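Local atomic coordinates of uncharacterized protein YhfS (Escherichia coli, PDB entry 4J8L), a protein that carries covalently bound pyridoxal 5'-phosphate and is of unknown function, though it may have a cysteine-synthase-like activity. Residues D149-L153 / A154-A158; A274-Q277 / S278-I282; P44-N47 / Q48-T52. One frame throughout, in Å; residues are numbered along the deposited sequence.

In the fold
Interactions 1 and 2 are neighbours from different parts of the chain. Their centres lie about 18 Å apart and their nearest atoms about 7 Å apart, without touching. Gln141 links them: its backbone oxygen holds the Tyr151 hydroxyl of interaction 1, and its side chain makes a weak hydrogen bond to Gln277 of interaction 2. Arg144 makes a cation-pi contact with the Tyr151 ring, hydrogen-bonds to Tyr151 O and touches Asn275. Interaction 3 is remote, with its centre about 36 Å from that of interaction 1 and about 39 Å from that of interaction 2. It lies across the chain's centre from interaction 2. The cofactor is bound to Lys196, which belongs to none of the three.

Interaction 1 of 3, residues D149-L153 / A154-A158; sequences DSYVL and ADVLA
The ring of Tyr151 meets the side chain of Val156 obliquely. Tyr151 CD2 lies 3.6 Å from Val156 CG2, the methyl beside the valine backbone N. With CG between the tyrosine backbone N and carbonyl carbon (chi1 64°), the ring is set with CB, CG and CD2 all near that methyl. Its hydroxyl is hydrogen-bonded to the carbonyl oxygen of Gln141, which fixes the far end of the ring. Arg144 makes a cation-pi contact with this ring, and His96 packs against it edge-to-face.

Leu153 and Leu157, one turn apart on the helix, cross at a slant. Leu153 CG is 3.8 Å from Leu157 CD1. Leu157 CG also rests 3.3 Å from Leu153 O. Both leucines touch Val140 of strand 137-141 and Thr169 of strand 167-170. On the outer side, Asp155 OD2 lies 3.5 Å from Val152 CB. This carboxylate stands in the first turn, where its negative charge probably interacts favourably with the helix dipole.

Val152 is the N-cap. Its carbonyl oxygen accepts a bond from Val156 N (3.2 Å, N-H...O angle 162°) and a weak one from Asp155 N. Leu153 O then accepts from Leu157 N at 3.0 Å. This is the opening turn of helix 153-162, the connection in a beta-alpha-beta crossover between adjacent parallel strands 137-141 and 167-170, as in the large domain of fold type I pyridoxal phosphate enzymes.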
ATOM      1  N   ASP A 149      -4.952  -3.565 -15.490  1.00 26.67           N
ATOM      2  CA  ASP A 149      -5.246  -2.223 -14.988  1.00 26.95           C
ATOM      3  C   ASP A 149      -4.107  -1.247 -15.279  1.00 26.65           C
ATOM      4  O   ASP A 149      -2.959  -1.465 -14.877  1.00 24.88           O
ATOM      5  CB  ASP A 149      -5.558  -2.238 -13.491  1.00 25.04           C
ATOM      6  CG  ASP A 149      -6.930  -2.807 -13.183  1.00 24.65           C
ATOM      7  OD1 ASP A 149      -7.751  -2.959 -14.124  1.00 28.68           O
ATOM      8  OD2 ASP A 149      -7.187  -3.099 -11.994  1.00 23.66           O
ATOM      9  N   SER A 150      -4.442  -0.160 -15.966  1.00 25.98           N
ATOM     10  CA  SER A 150      -3.440   0.775 -16.457  1.00 24.88           C
ATOM     11  C   SER A 150      -3.820   2.212 -16.161  1.00 27.41           C
ATOM     12  O   SER A 150      -3.142   3.133 -16.599  1.00 27.41           O
ATOM     13  CB  SER A 150      -3.275   0.617 -17.970  1.00 26.58           C
ATOM     14  OG  SER A 150      -4.481   0.944 -18.644  1.00 31.71           O
ATOM     15  N   TYR A 151      -4.903   2.409 -15.424  1.00 26.99           N
ATOM     16  CA  TYR A 151      -5.371   3.765 -15.188  1.00 25.69           C
ATOM     17  C   TYR A 151      -4.397   4.617 -14.383  1.00 26.79           C
ATOM     18  O   TYR A 151      -3.639   4.107 -13.553  1.00 23.95           O
ATOM     19  CB  TYR A 151      -6.769   3.776 -14.570  1.00 24.33           C
ATOM     20  CG  TYR A 151      -6.926   3.170 -13.183  1.00 23.94           C
ATOM     21  CD1 TYR A 151      -7.486   1.910 -13.019  1.00 22.96           C
ATOM     22  CD2 TYR A 151      -6.578   3.881 -12.041  1.00 22.69           C
ATOM     23  CE1 TYR A 151      -7.677   1.367 -11.768  1.00 22.49           C
ATOM     24  CE2 TYR A 151      -6.761   3.341 -10.775  1.00 22.33           C
ATOM     25  CZ  TYR A 151      -7.314   2.084 -10.648  1.00 21.83           C
ATOM     26  OH  TYR A 151      -7.513   1.536  -9.399  1.00 21.43           O
ATOM     27  N   VAL A 152      -4.411   5.916 -14.667  1.00 26.13           N
ATOM     28  CA  VAL A 152      -3.615   6.888 -13.927  1.00 22.79           C
ATOM     29  C   VAL A 152      -4.441   7.381 -12.751  1.00 22.92           C
ATOM     30  O   VAL A 152      -5.533   7.920 -12.945  1.00 24.76           O
ATOM     31  CB  VAL A 152      -3.237   8.082 -14.823  1.00 25.54           C
ATOM     32  CG1 VAL A 152      -2.517   9.152 -14.008  1.00 27.61           C
ATOM     33  CG2 VAL A 152      -2.381   7.612 -15.989  1.00 29.72           C
ATOM     34  N   LEU A 153      -3.930   7.176 -11.538  1.00 22.03           N
ATOM     35  CA  LEU A 153      -4.654   7.530 -10.320  1.00 22.13           C
ATOM     36  C   LEU A 153      -5.207   8.953 -10.360  1.00 23.50           C
ATOM     37  O   LEU A 153      -6.402   9.169 -10.130  1.00 22.94           O
ATOM     38  CB  LEU A 153      -3.758   7.355  -9.093  1.00 20.45           C
ATOM     39  CG  LEU A 153      -4.412   7.631  -7.734  1.00 19.75           C
ATOM     40  CD1 LEU A 153      -5.641   6.749  -7.536  1.00 22.24           C
ATOM     41  CD2 LEU A 153      -3.426   7.423  -6.595  1.00 22.57           C
ATOM     42  N   ALA A 154      -4.341   9.913 -10.678  1.00 21.58           N
ATOM     43  CA  ALA A 154      -4.718  11.328 -10.679  1.00 23.02           C
ATOM     44  C   ALA A 154      -5.868  11.629 -11.639  1.00 23.94           C
ATOM     45  O   ALA A 154      -6.715  12.481 -11.359  1.00 28.23           O
ATOM     46  CB  ALA A 154      -3.509  12.196 -11.004  1.00 23.10           C
ATOM     47  N   ASP A 155      -5.903  10.924 -12.766  1.00 24.36           N
ATOM     48  CA  ASP A 155      -6.936  11.163 -13.768  1.00 27.13           C
ATOM     49  C   ASP A 155      -8.288  10.609 -13.336  1.00 29.99           C
ATOM     50  O   ASP A 155      -9.331  11.219 -13.590  1.00 26.43           O
ATOM     51  CB  ASP A 155      -6.520  10.594 -15.126  1.00 31.48           C
ATOM     52  CG  ASP A 155      -5.303  11.296 -15.695  1.00 34.76           C
ATOM     53  OD1 ASP A 155      -4.971  12.402 -15.214  1.00 37.78           O
ATOM     54  OD2 ASP A 155      -4.677  10.745 -16.619  1.00 36.40           O
ATOM     55  N   VAL A 156      -8.273   9.457 -12.676  1.00 26.29           N
ATOM     56  CA  VAL A 156      -9.504   8.898 -12.139  1.00 26.91           C
ATOM     57  C   VAL A 156     -10.045   9.823 -11.051  1.00 25.24           C
ATOM     58  O   VAL A 156     -11.245  10.120 -11.006  1.00 24.54           O
ATOM     59  CB  VAL A 156      -9.272   7.488 -11.570  1.00 27.64           C
ATOM     60  CG1 VAL A 156     -10.491   7.011 -10.795  1.00 24.28           C
ATOM     61  CG2 VAL A 156      -8.935   6.517 -12.698  1.00 24.03           C
ATOM     62  N   LEU A 157      -9.147  10.289 -10.184  1.00 22.02           N
ATOM     63  CA  LEU A 157      -9.520  11.209  -9.113  1.00 22.52           C
ATOM     64  C   LEU A 157     -10.057  12.537  -9.644  1.00 26.06           C
ATOM     65  O   LEU A 157     -11.034  13.064  -9.113  1.00 28.41           O
ATOM     66  CB  LEU A 157      -8.342  11.448  -8.162  1.00 21.02           C
ATOM     67  CG  LEU A 157      -7.911  10.199  -7.389  1.00 21.53           C
ATOM     68  CD1 LEU A 157      -6.622  10.459  -6.620  1.00 18.14           C
ATOM     69  CD2 LEU A 157      -9.011   9.741  -6.439  1.00 23.00           C
ATOM     70  N   ALA A 158      -9.424  13.066 -10.688  1.00 24.10           N
ATOM     71  CA  ALA A 158      -9.866  14.315 -11.296  1.00 28.73           C
ATOM     72  C   ALA A 158     -11.287  14.187 -11.838  1.00 31.18           C
ATOM     73  O   ALA A 158     -12.107  15.089 -11.677  1.00 30.00           O
ATOM     74  CB  ALA A 158      -8.910  14.743 -12.401  1.00 28.07           C
TER

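Interaction 2 of 3, residues A274-Q277 / S278-I282; sequences ANAQ and SKVLI
Ala274 and Val280 form an antiparallel hydrogen-bonded pair. Ala274 N bonds to Val280 O, and Val280 N returns a bond to Ala274 O, each at 2.9 Å. Asn275 and Lys279 follow as a non-hydrogen-bonded pair. Their CA atoms are only 4.0 Å apart. The chain then reverses through a tight turn with a cis peptide bond between Ala276 and Gln277. Ala276 N reaches Ser278 O at 2.8 Å, from above the carbonyl plane rather than on a lone pair.

The Asn275 side chain ties the turn. Its ND2 donates to Gln277 O at 2.9 Å, and that oxygen lies close to the plane of the amide. The same nitrogen donates to a water, which also accepts from Lys279 N. The other end of the amide, OD1, accepts from the backbone N of Leu6 and rests 3.8 Å from Lys279 CB. With an alanine here, the carbonyl of Gln277, the bridging water and the backbone N of Leu6 would probably each lose a partner, and the turn would be freer to shift.

The Lys279 chain crosses Asn275 at an angle. CG is anti to the backbone N (chi1 -166°), and the extended chain carries NZ away to Ser8 OG and Leu6 O. On the Ala274 and Val280 side, Val280 CG2 lies 4.2 Å from Ala276 CB. A second water accepts from Ser278 N, while Ser278 OG bonds to Glu310. The whole is a beta hairpin with a short cis-peptide turn, at the edge of the four-stranded antiparallel sheet in the C-terminal part of the chain.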
ATOM      1  N   ALA A 274       5.401  -6.794 -11.913  1.00 20.89           N
ATOM      2  CA  ALA A 274       3.993  -6.457 -11.851  1.00 20.29           C
ATOM      3  C   ALA A 274       3.633  -5.942 -10.469  1.00 19.98           C
ATOM      4  O   ALA A 274       4.257  -6.313  -9.481  1.00 18.87           O
ATOM      5  CB  ALA A 274       3.155  -7.673 -12.178  1.00 24.65           C
ATOM      6  N   ASN A 275       2.610  -5.101 -10.403  1.00 19.50           N
ATOM      7  CA  ASN A 275       2.004  -4.781  -9.122  1.00 18.77           C
ATOM      8  C   ASN A 275       0.996  -5.865  -8.776  1.00 21.54           C
ATOM      9  O   ASN A 275      -0.130  -5.877  -9.287  1.00 24.08           O
ATOM     10  CB  ASN A 275       1.350  -3.409  -9.155  1.00 21.56           C
ATOM     11  CG  ASN A 275       2.299  -2.320  -8.714  1.00 20.94           C
ATOM     12  OD1 ASN A 275       3.047  -1.770  -9.525  1.00 21.17           O
ATOM     13  ND2 ASN A 275       2.288  -2.014  -7.418  1.00 20.00           N
ATOM     14  N   ALA A 276       1.426  -6.801  -7.938  1.00 21.51           N
ATOM     15  CA  ALA A 276       0.619  -7.972  -7.618  1.00 23.51           C
ATOM     16  C   ALA A 276       0.618  -8.314  -6.123  1.00 25.70           C
ATOM     17  O   ALA A 276       1.115  -9.362  -5.735  1.00 23.77           O
ATOM     18  CB  ALA A 276       1.118  -9.170  -8.432  1.00 24.98           C
ATOM     19  N   GLN A 277       0.080  -7.440  -5.274  1.00 17.76           N
ATOM     20  CA  GLN A 277      -0.433  -6.132  -5.666  1.00 16.12           C
ATOM     21  C   GLN A 277       0.664  -5.091  -5.459  1.00 17.82           C
ATOM     22  O   GLN A 277       0.660  -4.044  -6.099  1.00 19.59           O
ATOM     23  CB  GLN A 277      -1.700  -5.792  -4.881  1.00 21.34           C
ATOM     24  CG  GLN A 277      -2.817  -6.809  -5.123  1.00 24.16           C
ATOM     25  CD  GLN A 277      -4.167  -6.342  -4.621  1.00 28.07           C
ATOM     26  OE1 GLN A 277      -4.266  -5.683  -3.590  1.00 26.94           O
ATOM     27  NE2 GLN A 277      -5.225  -6.689  -5.354  1.00 26.96           N
ATOM     28  N   SER A 278       1.610  -5.389  -4.571  1.00 17.29           N
ATOM     29  CA  SER A 278       2.809  -4.571  -4.466  1.00 18.35           C
ATOM     30  C   SER A 278       3.689  -4.898  -5.663  1.00 21.58           C
ATOM     31  O   SER A 278       3.531  -5.946  -6.281  1.00 19.71           O
ATOM     32  CB  SER A 278       3.563  -4.848  -3.160  1.00 19.97           C
ATOM     33  OG  SER A 278       4.595  -3.886  -2.956  1.00 20.84           O
ATOM     34  N   LYS A 279       4.617  -4.005  -5.992  1.00 21.68           N
ATOM     35  CA  LYS A 279       5.467  -4.203  -7.156  1.00 21.39           C
ATOM     36  C   LYS A 279       6.510  -5.279  -6.848  1.00 22.04           C
ATOM     37  O   LYS A 279       7.343  -5.120  -5.950  1.00 20.07           O
ATOM     38  CB  LYS A 279       6.101  -2.874  -7.578  1.00 23.29           C
ATOM     39  CG  LYS A 279       6.746  -2.857  -8.956  1.00 21.94           C
ATOM     40  CD  LYS A 279       7.074  -1.422  -9.354  1.00 23.00           C
ATOM     41  CE  LYS A 279       7.867  -1.366 -10.647  1.00 20.12           C
ATOM     42  NZ  LYS A 279       8.225   0.042 -11.025  1.00 23.26           N
ATOM     43  N   VAL A 280       6.423  -6.389  -7.579  1.00 16.44           N
ATOM     44  CA  VAL A 280       7.228  -7.584  -7.345  1.00 15.47           C
ATOM     45  C   VAL A 280       7.548  -8.248  -8.682  1.00 17.07           C
ATOM     46  O   VAL A 280       7.074  -7.811  -9.736  1.00 18.04           O
ATOM     47  CB  VAL A 280       6.458  -8.628  -6.494  1.00 17.01           C
ATOM     48  CG1 VAL A 280       6.169  -8.081  -5.103  1.00 18.64           C
ATOM     49  CG2 VAL A 280       5.168  -9.041  -7.193  1.00 20.24           C
ATOM     50  N   LEU A 281       8.350  -9.306  -8.642  1.00 15.94           N
ATOM     51  CA  LEU A 281       8.602 -10.108  -9.832  1.00 18.20           C
ATOM     52  C   LEU A 281       7.672 -11.310  -9.917  1.00 19.22           C
ATOM     53  O   LEU A 281       7.387 -11.967  -8.913  1.00 21.53           O
ATOM     54  CB  LEU A 281      10.046 -10.621  -9.867  1.00 21.02           C
ATOM     55  CG  LEU A 281      10.985  -9.748 -10.693  1.00 30.00           C
ATOM     56  CD1 LEU A 281      11.502  -8.612  -9.836  1.00 31.18           C
ATOM     57  CD2 LEU A 281      12.115 -10.555 -11.305  1.00 39.44           C
ATOM     58  N   ILE A 282       7.193 -11.597 -11.119  0.50 18.95           N
ATOM     59  CA  ILE A 282       6.492 -12.847 -11.366  0.50 18.67           C
ATOM     60  C   ILE A 282       7.359 -13.708 -12.260  0.50 17.85           C
ATOM     61  O   ILE A 282       7.690 -13.327 -13.383  0.50 21.41           O
ATOM     62  CB  ILE A 282       5.137 -12.622 -12.028  0.50 18.12           C
ATOM     63  CG1 ILE A 282       4.216 -11.889 -11.057  0.50 20.02           C
ATOM     64  CG2 ILE A 282       4.520 -13.952 -12.441  0.50 19.93           C
ATOM     65  CD1 ILE A 282       3.130 -11.139 -11.730  0.50 22.74           C
TER
HETATM   66  O   HOH W   1       4.073  -0.893  -5.390  1.00 22.84           O
HETATM   67  O   HOH W   2       2.295  -7.958  -2.849  1.00 33.08           O

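Interaction 3 of 3, residues P44-N47 / Q48-T52; sequences PGLN and QPRVT. With ACY (acetic acid), chain D.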
ATOM      1  N   PRO A  44      -5.981  16.296  27.930  1.00 16.63           N
ATOM      2  CA  PRO A  44      -7.099  17.246  27.848  1.00 17.68           C
ATOM      3  C   PRO A  44      -7.091  18.111  26.590  1.00 20.16           C
ATOM      4  O   PRO A  44      -6.053  18.659  26.199  1.00 19.60           O
ATOM      5  CB  PRO A  44      -6.931  18.104  29.106  1.00 20.47           C
ATOM      6  CG  PRO A  44      -5.567  17.832  29.606  1.00 26.86           C
ATOM      7  CD  PRO A  44      -5.193  16.462  29.159  1.00 21.15           C
ATOM      8  N   GLY A  45      -8.258  18.204  25.956  1.00 18.79           N
ATOM      9  CA  GLY A  45      -8.418  19.014  24.763  1.00 19.90           C
ATOM     10  C   GLY A  45      -8.107  18.258  23.485  1.00 18.36           C
ATOM     11  O   GLY A  45      -8.553  18.659  22.404  1.00 22.53           O
ATOM     12  N   LEU A  46      -7.346  17.170  23.609  1.00 16.81           N
ATOM     13  CA  LEU A  46      -6.948  16.368  22.443  1.00 19.29           C
ATOM     14  C   LEU A  46      -7.591  14.981  22.389  1.00 17.73           C
ATOM     15  O   LEU A  46      -7.802  14.447  21.300  1.00 16.91           O
ATOM     16  CB  LEU A  46      -5.430  16.192  22.388  1.00 16.09           C
ATOM     17  CG  LEU A  46      -4.561  17.445  22.263  1.00 19.48           C
ATOM     18  CD1 LEU A  46      -3.082  17.043  22.176  1.00 17.41           C
ATOM     19  CD2 LEU A  46      -4.980  18.250  21.057  1.00 23.04           C
ATOM     20  N   ASN A  47      -7.868  14.405  23.558  1.00 15.51           N
ATOM     21  CA  ASN A  47      -8.317  13.021  23.687  1.00 17.19           C
ATOM     22  C   ASN A  47      -7.368  12.059  22.984  1.00 16.56           C
ATOM     23  O   ASN A  47      -7.806  11.085  22.364  1.00 17.71           O
ATOM     24  CB  ASN A  47      -9.733  12.834  23.144  1.00 15.07           C
ATOM     25  CG  ASN A  47     -10.443  11.634  23.762  1.00 14.84           C
ATOM     26  OD1 ASN A  47     -10.375  11.411  24.973  1.00 17.64           O
ATOM     27  ND2 ASN A  47     -11.152  10.878  22.934  1.00 16.16           N
ATOM     28  N   GLN A  48      -6.073  12.355  23.066  1.00 15.15           N
ATOM     29  CA  GLN A  48      -5.025  11.508  22.500  1.00 14.86           C
ATOM     30  C   GLN A  48      -3.707  12.072  23.020  1.00 15.25           C
ATOM     31  O   GLN A  48      -3.683  13.151  23.591  1.00 14.69           O
ATOM     32  CB  GLN A  48      -5.033  11.562  20.963  1.00 16.92           C
ATOM     33  CG  GLN A  48      -4.794  12.963  20.429  1.00 15.51           C
ATOM     34  CD  GLN A  48      -4.672  13.057  18.913  1.00 15.04           C
ATOM     35  OE1 GLN A  48      -4.819  14.145  18.345  1.00 19.89           O
ATOM     36  NE2 GLN A  48      -4.401  11.931  18.250  1.00 16.10           N
ATOM     37  N   PRO A  49      -2.609  11.342  22.836  1.00 13.69           N
ATOM     38  CA  PRO A  49      -1.312  11.889  23.261  1.00 12.04           C
ATOM     39  C   PRO A  49      -0.909  13.129  22.492  1.00 13.28           C
ATOM     40  O   PRO A  49      -1.229  13.272  21.304  1.00 15.80           O
ATOM     41  CB  PRO A  49      -0.342  10.732  22.956  1.00 14.08           C
ATOM     42  CG  PRO A  49      -1.184   9.513  23.144  1.00 16.98           C
ATOM     43  CD  PRO A  49      -2.527   9.894  22.557  1.00 14.54           C
ATOM     44  N   ARG A  50      -0.235  14.047  23.186  1.00 17.22           N
ATOM     45  CA  ARG A  50       0.256  15.251  22.544  1.00 18.25           C
ATOM     46  C   ARG A  50       1.213  14.894  21.412  1.00 20.46           C
ATOM     47  O   ARG A  50       1.184  15.517  20.353  1.00 17.47           O
ATOM     48  CB  ARG A  50       0.961  16.152  23.564  1.00 21.08           C
ATOM     49  CG  ARG A  50       0.056  16.684  24.678  1.00 23.07           C
ATOM     50  CD  ARG A  50       0.859  17.480  25.710  1.00 28.78           C
ATOM     51  NE  ARG A  50       1.924  16.656  26.288  1.00 36.30           N
ATOM     52  CZ  ARG A  50       1.777  15.858  27.343  1.00 35.06           C
ATOM     53  NH1 ARG A  50       0.611  15.779  27.969  1.00 38.36           N
ATOM     54  NH2 ARG A  50       2.806  15.151  27.788  1.00 39.27           N
ATOM     55  N   VAL A  51       2.066  13.891  21.630  1.00 16.37           N
ATOM     56  CA  VAL A  51       3.015  13.500  20.594  1.00 15.54           C
ATOM     57  C   VAL A  51       2.307  12.886  19.383  1.00 15.37           C
ATOM     58  O   VAL A  51       2.704  13.098  18.235  1.00 14.24           O
ATOM     59  CB  VAL A  51       4.092  12.547  21.154  1.00 15.94           C
ATOM     60  CG1 VAL A  51       4.901  11.928  20.013  1.00 18.17           C
ATOM     61  CG2 VAL A  51       4.987  13.293  22.121  1.00 21.79           C
ATOM     62  N   THR A  52       1.220  12.162  19.632  1.00 12.94           N
ATOM     63  CA  THR A  52       0.451  11.585  18.532  1.00 13.44           C
ATOM     64  C   THR A  52      -0.153  12.683  17.652  1.00 13.23           C
ATOM     65  O   THR A  52      -0.103  12.592  16.423  1.00 14.33           O
ATOM     66  CB  THR A  52      -0.608  10.604  19.053  1.00 13.50           C
ATOM     67  OG1 THR A  52       0.064   9.558  19.773  1.00 13.29           O
ATOM     68  CG2 THR A  52      -1.409   9.976  17.889  1.00 14.14           C
TER
HETATM   69  C   ACY D 403       4.285  17.566  24.144  1.00 51.52           C
HETATM   70  O   ACY D 403       4.233  16.999  25.258  1.00 46.80           O
HETATM   71  OXT ACY D 403       4.653  17.003  23.086  1.00 57.05           O
HETATM   72  CH3 ACY D 403       3.879  19.008  24.067  1.00 47.69           C
HETATM   73  O   HOH W   3      -6.948  15.764  19.043  1.00 24.74           O
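Leu46 O is linked to Gln48 OE1 through a water that donates to both. The water lies 2.7 Å from Leu46 O and 2.8 Å from Gln48 OE1. Gln48 CG stands between its backbone N and carbonyl carbon (chi1 60°), and the extended chain beyond it brings the amide to the water. Arg217 NH2 adds a weak bond to Leu46 O, and the NE2 end of Gln48 donates to Glu56.

The leucine packs against the start of the helix. Leu46 CD1 is 3.8 Å from Arg50 CA, and the two side chains cross at about a right angle. Arg50 bends at chi3, and its NE donates a nearly straight bond to atom O of a bound acetic acid, at 2.6 Å (N-H...O angle 171°). That oxygen lies at the guanidinium edge, near its plane. Arg54 NE is a second donor to the acid, which probably came from the crystallisation liquor.

Pro49 is the N-cap of helix 50-62. Asp39 takes bonds from the backbone N of Arg50 and of Val51 as the loop leads into this helix, whose first turn packs on helix 229-261 through Val51 on Leu233 and Thr52 on Ala232.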